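Local structure of BugD (Bordetella pertussis Tohama I, 2F5X) at residues Glu103-Val108 / Met241-Gly246; Thr114-Gly119 / Gly203-Tyr208; Lys135-Ile140 / Val164-Ile169. The protein binds aspartic acid as a periplasmic solute receptor of the tripartite tricarboxylate transporter family, probably to hand it on for uptake into the cell. One frame throughout, in Å; residues are numbered along the deposited sequence.

Contacts 1 and 2 both use strand 102-117, one near each end, and lie on opposite sides of the chain's centre, about 35 Å apart between centres. Contact 1 is buried and pairs that strand antiparallel with strand 236-244 around a classic bulge. Contact 2 pairs the other end of strand 102-117 with strand 206-210 and is only partly buried, fraying into exposed loop at Gly119 and Lys204. Contact 3 joins the end of helix 126-136 to the approach to strand 167-170; partly buried and farthest of the three from the chain's centre, it has no direct hydrogen bond and relies on methyl packing and one water. Along the chain, 3 nests inside 2, and 2 inside 1.

Contact 1. Residues Glu103-Val108 / Met241-Gly246; sequences EPIGLV and MWAPKG
Glu103 and Ala243 face each other as an antiparallel hydrogen-bonded pair: Ala243 N gives a nearly straight bond to Glu103 O (2.9 Å), and Glu103 N returns a more bent one, 141° at the hydrogen, to Ala243 O. On the face of the sheet that carries Ala243, the Glu103 chain sets off with CG anti to its own carbonyl carbon, and a bend at chi2 (-59°) brings CD toward the turn after strand 236-244. There Glu103 OE2 accepts the N-H of Gly246 at 2.8 Å through its anti lone pair. The bond is almost linear, 173° at the hydrogen, and CG of the same side chain lies close to Pro244 O.

On the other face Trp242 presents CD1 to Pro104, 3.7 Å from Pro104 CA, with the proline CB slightly farther off; the backbone of Pro104 comes to the indole obliquely. Phe84 stacks on this indole, and Leu289 and Val293 of helix 286-306 also touch it.

Between these pairs and Gly106 the register slips by one residue. Ile105 and Gly106 both face selenomethionine 241 (Met241), a classic beta bulge. Met241 O takes the hydrogen of Ile105 N at 2.8 Å. It also takes that of Gly106 N, weakly, with Gly106 N to Met241 O 3.4 Å. The bulge turns Ile105 CB toward the partner strand, where it packs 4.1 Å from Met241 CG while CD1 reaches Ala243 CB. Farther along, Val108 CG2 meets Met241 CB at 4.2 Å, and helix 249-263 touches Ile105 and Val108.

Chemically, the pairing is mostly main-chain bonding between apolar layers, with its one side-chain hydrogen bond at the turn end. There Lys245 NZ, 4.9 Å from Glu103 OE2 and not bonded to it, may help to keep the carboxylate ionised.

Contact 2. Residues Thr114-Gly119 / Gly203-Tyr208; sequences TIIARG and GKVKAY
Ile116 and Ala207 form a non-hydrogen-bonded antiparallel pair, followed by the hydrogen-bonded pair Ala117 and Lys206, where strand 102-117 meets strand 206-210 in the mixed sheet of this periplasmic binding protein. The tight part is this strand pairing. Ala117 N gives its hydrogen to Lys206 O and Ala117 O receives that of Lys206 N, both at 2.9 Å, while Tyr208 N donates to Ile115 O at 3.0 Å, almost in line with the carbonyl. Ile116 CA also approaches Lys206 O at 3.1 Å in a CA-H...O contact.

On the Ile116 face, CG2 lies anti to its carbonyl carbon and meets Val205 CG2 at 4.1 Å, the two branched side chains crossing obliquely; Ala207 CB adds a further methyl. Ile200 of helix 193-201 and Met178 and Leu181 of helix 174-182 touch Ile116 as well.

The loose side begins where the two segments leave the pairing. Arg118 turns away from the partner segment and forms salt bridges with Asp187 and Asp120, and exposed Gly119 lays its CA 3.6 Å from Lys204 O. Lys206 spans the transition: its CG passes 3.4 Å from Arg118 O, the chain bends at chi2, chi3 and chi4, and NZ hydrogen-bonds to Phe121 O and Asn124 OD1.

On the Lys206 face, the Tyr208 hydroxyl makes a hydrogen bond to Pro123 O, and the Ala117 methyl sits at the edge of the Tyr208 ring and in its plane, with Ala117 CB 3.6 Å from Tyr208 CE2.

Contact 3. Residues Lys135-Ile140 / Val164-Ile169; sequences KNADKI and VNLLTI
Ala137 and Leu166 bring their CA atoms within 6.3 Å where the 3-10 turn 137-139, close after helix 126-136, runs past the extended chain leading into strand 167-170. No direct hydrogen bond crosses between the segments. Within the turn, Ile140 N bonds back to Ala137 O, which helps to fix the carbonyl that faces the second segment.

Leu166 carries most of the apolar contact through one methyl. Its CG stands anti to the carbonyl carbon (chi1 -62°), and Leu166 CD2 touches Ala137 CB at 3.8 Å. The same methyl also lies 3.5 Å from Ala137 O and reaches Ile140 CB at longer range. The Ala137 methyl points toward the second segment and its CB meets Val164 CG1 at 4.3 Å, so two branched residues of the approach chain share one small side chain. Leu167 contributes with its base alone, CB resting 4.0 Å from Ile140 O.

A single water makes the polar link. It donates to Ala137 O and to Ile140 O (2.7 Å) and accepts the N-H of Leu167, tying three backbone groups from both segments together. Ala137 O, already taken by Ile140 N, gains a second donor. Thr168 OG1 donates to Leu166 O at 2.8 Å from above the carbonyl plane, a local bond that ties Thr168 back to the backbone of Leu166.

The contact lies far from the centre of the chain, about 23 Å between centres, where strand 141-144, helix 150-162 and the parallel strand 167-170 form a beta-alpha-beta crossover. The approach to its second strand packs against the end of the preceding helix 126-136, whose Val133 touches Ile140 and Val164, while Val159 of helix 150-162 packs on Val164 and Leu166.

Contact 1. Residues Glu103-Val108 / Met241-Gly246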
# COMPACT_ATOMS: atom_id res chain seq x y z
N GLU A 103 17.64 5.90 6.29
CA GLU A 103 18.46 5.81 5.09
C GLU A 103 17.63 5.03 4.06
O GLU A 103 17.36 3.83 4.25
CB GLU A 103 19.78 5.08 5.36
CG GLU A 103 20.60 5.60 6.55
CD GLU A 103 20.99 7.06 6.46
OE1 GLU A 103 20.96 7.62 5.34
OE2 GLU A 103 21.34 7.67 7.50
N PRO A 104 17.21 5.68 2.98
CA PRO A 104 16.42 4.98 1.95
C PRO A 104 17.28 3.94 1.23
O PRO A 104 18.48 4.18 1.01
CB PRO A 104 15.99 6.11 0.99
CG PRO A 104 16.95 7.23 1.23
CD PRO A 104 17.44 7.10 2.65
N ILE A 105 16.69 2.78 0.93
CA ILE A 105 17.37 1.74 0.17
C ILE A 105 16.94 1.78 -1.29
O ILE A 105 17.78 1.83 -2.19
CB ILE A 105 17.13 0.32 0.79
CG1 ILE A 105 17.51 0.28 2.28
CG2 ILE A 105 17.89 -0.76 -0.01
CD1 ILE A 105 18.91 0.82 2.62
N GLY A 106 15.64 1.72 -1.55
CA GLY A 106 15.15 1.83 -2.91
C GLY A 106 13.67 1.58 -3.05
O GLY A 106 13.00 1.15 -2.10
N LEU A 107 13.15 1.88 -4.24
CA LEU A 107 11.78 1.53 -4.60
C LEU A 107 11.68 0.03 -4.89
O LEU A 107 12.69 -0.64 -5.13
CB LEU A 107 11.29 2.38 -5.78
CG LEU A 107 10.98 3.83 -5.36
CD1 LEU A 107 11.03 4.79 -6.54
CD2 LEU A 107 9.62 3.92 -4.64
N VAL A 108 10.45 -0.48 -4.85
CA VAL A 108 10.21 -1.93 -4.88
C VAL A 108 9.18 -2.28 -5.95
O VAL A 108 9.52 -2.86 -6.99
CB VAL A 108 9.77 -2.42 -3.47
CG1 VAL A 108 9.47 -3.92 -3.46
CG2 VAL A 108 10.84 -2.08 -2.41
N MSE A 241 11.82 0.51 0.48
CA MSE A 241 12.53 -0.18 1.54
C MSE A 241 13.49 0.83 2.17
O MSE A 241 14.18 1.54 1.46
CB MSE A 241 13.29 -1.38 0.99
CG MSE A 241 14.12 -2.11 2.03
SE MSE A 241 14.99 -3.63 1.25
CE MSE A 241 13.50 -4.67 0.98
N TRP A 242 13.49 0.89 3.51
CA TRP A 242 14.32 1.83 4.25
C TRP A 242 15.06 1.13 5.40
O TRP A 242 14.57 0.13 5.94
CB TRP A 242 13.44 2.90 4.90
CG TRP A 242 12.73 3.90 4.02
CD1 TRP A 242 13.14 5.18 3.73
CD2 TRP A 242 11.43 3.76 3.43
NE1 TRP A 242 12.20 5.83 2.97
CE2 TRP A 242 11.13 4.99 2.77
CE3 TRP A 242 10.49 2.72 3.37
CZ2 TRP A 242 9.94 5.20 2.07
CZ3 TRP A 242 9.30 2.94 2.67
CH2 TRP A 242 9.04 4.16 2.02
N ALA A 243 16.19 1.70 5.80
CA ALA A 243 16.88 1.33 7.04
C ALA A 243 16.84 2.53 7.98
O ALA A 243 16.62 3.65 7.52
CB ALA A 243 18.34 0.93 6.73
N PRO A 244 17.07 2.36 9.29
CA PRO A 244 17.07 3.52 10.20
C PRO A 244 18.20 4.49 9.88
O PRO A 244 19.25 4.06 9.39
CB PRO A 244 17.31 2.89 11.58
CG PRO A 244 16.90 1.45 11.42
CD PRO A 244 17.30 1.09 10.01
N LYS A 245 17.98 5.78 10.15
CA LYS A 245 19.04 6.78 10.03
C LYS A 245 20.31 6.31 10.74
O LYS A 245 20.26 5.80 11.86
CB LYS A 245 18.61 8.12 10.64
CG LYS A 245 19.68 9.21 10.53
CD LYS A 245 19.22 10.50 11.19
CE LYS A 245 20.39 11.46 11.39
NZ LYS A 245 21.06 11.86 10.12
N GLY A 246 21.45 6.48 10.06
CA GLY A 246 22.74 6.17 10.65
C GLY A 246 23.21 4.76 10.37
O GLY A 246 24.29 4.38 10.80

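Contact 2. Residues Thr114-Gly119 / Gly203-Tyr208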
# COMPACT_ATOMS: atom_id res chain seq x y z
N THR A 114 -8.28 -1.54 -6.59
CA THR A 114 -9.60 -1.89 -7.08
C THR A 114 -10.66 -1.46 -6.08
O THR A 114 -10.50 -1.68 -4.88
CB THR A 114 -9.74 -3.43 -7.25
OG1 THR A 114 -9.33 -4.08 -6.03
CG2 THR A 114 -8.77 -3.94 -8.32
N ILE A 115 -11.73 -0.85 -6.59
CA ILE A 115 -12.92 -0.56 -5.78
C ILE A 115 -13.78 -1.81 -5.78
O ILE A 115 -14.22 -2.25 -6.84
CB ILE A 115 -13.72 0.63 -6.37
CG1 ILE A 115 -12.84 1.89 -6.52
CG2 ILE A 115 -15.01 0.91 -5.54
CD1 ILE A 115 -12.68 2.68 -5.30
N ILE A 116 -13.99 -2.39 -4.60
CA ILE A 116 -14.73 -3.64 -4.47
C ILE A 116 -15.81 -3.53 -3.40
O ILE A 116 -15.80 -2.61 -2.57
CB ILE A 116 -13.79 -4.85 -4.14
CG1 ILE A 116 -13.06 -4.64 -2.80
CG2 ILE A 116 -12.82 -5.14 -5.29
CD1 ILE A 116 -12.33 -5.90 -2.31
N ALA A 117 -16.74 -4.48 -3.41
CA ALA A 117 -17.77 -4.54 -2.38
C ALA A 117 -18.08 -5.99 -2.03
O ALA A 117 -17.66 -6.91 -2.75
CB ALA A 117 -19.03 -3.81 -2.83
N ARG A 118 -18.81 -6.18 -0.94
CA ARG A 118 -19.26 -7.52 -0.55
C ARG A 118 -19.99 -8.17 -1.72
O ARG A 118 -20.58 -7.48 -2.56
CB ARG A 118 -20.14 -7.46 0.71
CG ARG A 118 -21.29 -6.47 0.68
CD ARG A 118 -22.15 -6.54 1.95
NE ARG A 118 -23.13 -5.46 2.07
CZ ARG A 118 -24.37 -5.52 1.59
NH1 ARG A 118 -24.79 -6.59 0.92
NH2 ARG A 118 -25.19 -4.49 1.78
N GLY A 119 -19.91 -9.50 -1.78
CA GLY A 119 -20.38 -10.26 -2.94
C GLY A 119 -21.84 -10.08 -3.31
O GLY A 119 -22.21 -10.36 -4.45
N GLY A 203 -14.88 -14.37 -8.31
CA GLY A 203 -16.24 -13.85 -8.19
C GLY A 203 -16.75 -13.74 -6.76
O GLY A 203 -17.95 -13.60 -6.54
N LYS A 204 -15.84 -13.79 -5.79
CA LYS A 204 -16.22 -13.77 -4.38
C LYS A 204 -16.59 -12.37 -3.90
O LYS A 204 -17.36 -12.23 -2.95
CB LYS A 204 -15.10 -14.35 -3.50
CG LYS A 204 -15.04 -15.87 -3.51
CD LYS A 204 -13.79 -16.38 -2.79
CE LYS A 204 -13.94 -16.31 -1.27
NZ LYS A 204 -12.62 -16.23 -0.54
N VAL A 205 -16.03 -11.34 -4.53
CA VAL A 205 -16.43 -9.96 -4.23
C VAL A 205 -16.92 -9.28 -5.50
O VAL A 205 -16.58 -9.72 -6.59
CB VAL A 205 -15.26 -9.15 -3.60
CG1 VAL A 205 -14.82 -9.77 -2.28
CG2 VAL A 205 -14.07 -9.02 -4.57
N LYS A 206 -17.71 -8.22 -5.34
CA LYS A 206 -18.10 -7.38 -6.48
C LYS A 206 -16.94 -6.46 -6.80
O LYS A 206 -16.27 -5.95 -5.89
CB LYS A 206 -19.35 -6.55 -6.15
CG LYS A 206 -20.62 -7.38 -5.93
CD LYS A 206 -21.19 -7.87 -7.24
CE LYS A 206 -22.37 -7.02 -7.67
NZ LYS A 206 -23.71 -7.48 -7.17
N ALA A 207 -16.67 -6.26 -8.09
CA ALA A 207 -15.53 -5.44 -8.49
C ALA A 207 -15.98 -4.41 -9.51
O ALA A 207 -16.65 -4.76 -10.48
CB ALA A 207 -14.40 -6.32 -9.04
N TYR A 208 -15.62 -3.15 -9.29
CA TYR A 208 -16.21 -2.04 -10.05
C TYR A 208 -15.26 -1.24 -10.93
O TYR A 208 -15.64 -0.80 -12.02
CB TYR A 208 -16.93 -1.09 -9.10
CG TYR A 208 -18.04 -1.77 -8.33
CD1 TYR A 208 -19.30 -1.96 -8.92
CD2 TYR A 208 -17.84 -2.23 -7.03
CE1 TYR A 208 -20.33 -2.58 -8.21
CE2 TYR A 208 -18.86 -2.86 -6.33
CZ TYR A 208 -20.10 -3.04 -6.93
OH TYR A 208 -21.10 -3.67 -6.22

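Contact 3. Residues Lys135-Ile140 / Val164-Ile169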
# COMPACT_ATOMS: atom_id res chain seq x y z
N LYS A 135 -27.49 7.49 -2.90
CA LYS A 135 -28.87 7.33 -2.45
C LYS A 135 -28.97 6.69 -1.06
O LYS A 135 -29.86 7.04 -0.26
CB LYS A 135 -29.66 6.51 -3.48
CG LYS A 135 -31.16 6.43 -3.19
CD LYS A 135 -31.79 5.25 -3.92
CE LYS A 135 -33.23 5.01 -3.48
NZ LYS A 135 -33.30 4.27 -2.17
N ASN A 136 -28.06 5.76 -0.78
CA ASN A 136 -28.16 4.91 0.40
C ASN A 136 -27.00 5.08 1.37
O ASN A 136 -26.73 4.20 2.19
CB ASN A 136 -28.29 3.43 -0.03
CG ASN A 136 -29.57 3.15 -0.80
OD1 ASN A 136 -30.67 3.20 -0.24
ND2 ASN A 136 -29.43 2.88 -2.08
N ALA A 137 -26.32 6.23 1.28
CA ALA A 137 -25.08 6.45 2.02
C ALA A 137 -25.13 5.99 3.47
O ALA A 137 -24.24 5.27 3.93
CB ALA A 137 -24.63 7.91 1.91
N ASP A 138 -26.19 6.37 4.19
CA ASP A 138 -26.30 6.08 5.63
C ASP A 138 -26.38 4.60 5.97
O ASP A 138 -26.20 4.21 7.13
CB ASP A 138 -27.49 6.83 6.22
CG ASP A 138 -27.28 8.33 6.26
OD1 ASP A 138 -26.12 8.80 6.05
OD2 ASP A 138 -28.21 9.11 6.50
N LYS A 139 -26.66 3.77 4.97
CA LYS A 139 -26.76 2.33 5.18
C LYS A 139 -25.44 1.62 4.84
O LYS A 139 -25.36 0.38 4.94
CB LYS A 139 -27.89 1.74 4.34
CG LYS A 139 -29.27 2.29 4.66
CD LYS A 139 -30.16 2.31 3.41
CE LYS A 139 -31.36 1.38 3.55
NZ LYS A 139 -31.01 -0.04 3.22
N ILE A 140 -24.44 2.40 4.42
CA ILE A 140 -23.22 1.82 3.84
C ILE A 140 -21.96 2.05 4.67
O ILE A 140 -21.69 3.18 5.10
CB ILE A 140 -23.00 2.33 2.39
CG1 ILE A 140 -24.19 1.92 1.50
CG2 ILE A 140 -21.70 1.77 1.82
CD1 ILE A 140 -24.24 2.63 0.14
N VAL A 164 -20.00 12.18 -0.59
CA VAL A 164 -20.64 11.54 0.56
C VAL A 164 -19.73 11.48 1.78
O VAL A 164 -18.51 11.58 1.68
CB VAL A 164 -21.13 10.09 0.23
CG1 VAL A 164 -22.17 10.10 -0.91
CG2 VAL A 164 -19.95 9.16 -0.11
N ASN A 165 -20.36 11.33 2.94
CA ASN A 165 -19.67 10.98 4.18
C ASN A 165 -20.21 9.62 4.63
O ASN A 165 -21.42 9.47 4.78
CB ASN A 165 -19.96 12.04 5.26
CG ASN A 165 -19.19 11.78 6.56
OD1 ASN A 165 -17.98 11.55 6.55
ND2 ASN A 165 -19.91 11.82 7.68
N LEU A 166 -19.32 8.64 4.81
CA LEU A 166 -19.70 7.26 5.14
C LEU A 166 -19.12 6.81 6.47
O LEU A 166 -17.99 7.15 6.80
CB LEU A 166 -19.19 6.28 4.07
CG LEU A 166 -19.71 6.45 2.64
CD1 LEU A 166 -19.10 5.37 1.72
CD2 LEU A 166 -21.22 6.38 2.60
N LEU A 167 -19.89 6.01 7.21
CA LEU A 167 -19.35 5.20 8.30
C LEU A 167 -18.08 4.52 7.79
O LEU A 167 -18.10 3.85 6.75
CB LEU A 167 -20.36 4.13 8.71
CG LEU A 167 -19.88 3.00 9.64
CD1 LEU A 167 -19.35 3.56 10.95
CD2 LEU A 167 -21.04 2.03 9.88
N THR A 168 -16.98 4.72 8.51
CA THR A 168 -15.68 4.23 8.06
C THR A 168 -15.06 3.40 9.16
O THR A 168 -14.88 3.87 10.28
CB THR A 168 -14.77 5.40 7.67
OG1 THR A 168 -15.38 6.15 6.61
CG2 THR A 168 -13.45 4.88 7.06
N ILE A 169 -14.72 2.15 8.83
CA ILE A 169 -14.23 1.21 9.82
C ILE A 169 -12.76 0.91 9.56
O ILE A 169 -12.43 0.34 8.52
CB ILE A 169 -15.07 -0.10 9.80
CG1 ILE A 169 -16.56 0.20 9.99
CG2 ILE A 169 -14.56 -1.06 10.88
CD1 ILE A 169 -17.47 -0.96 9.61
O HOH W 1 -22.52 5.46 6.20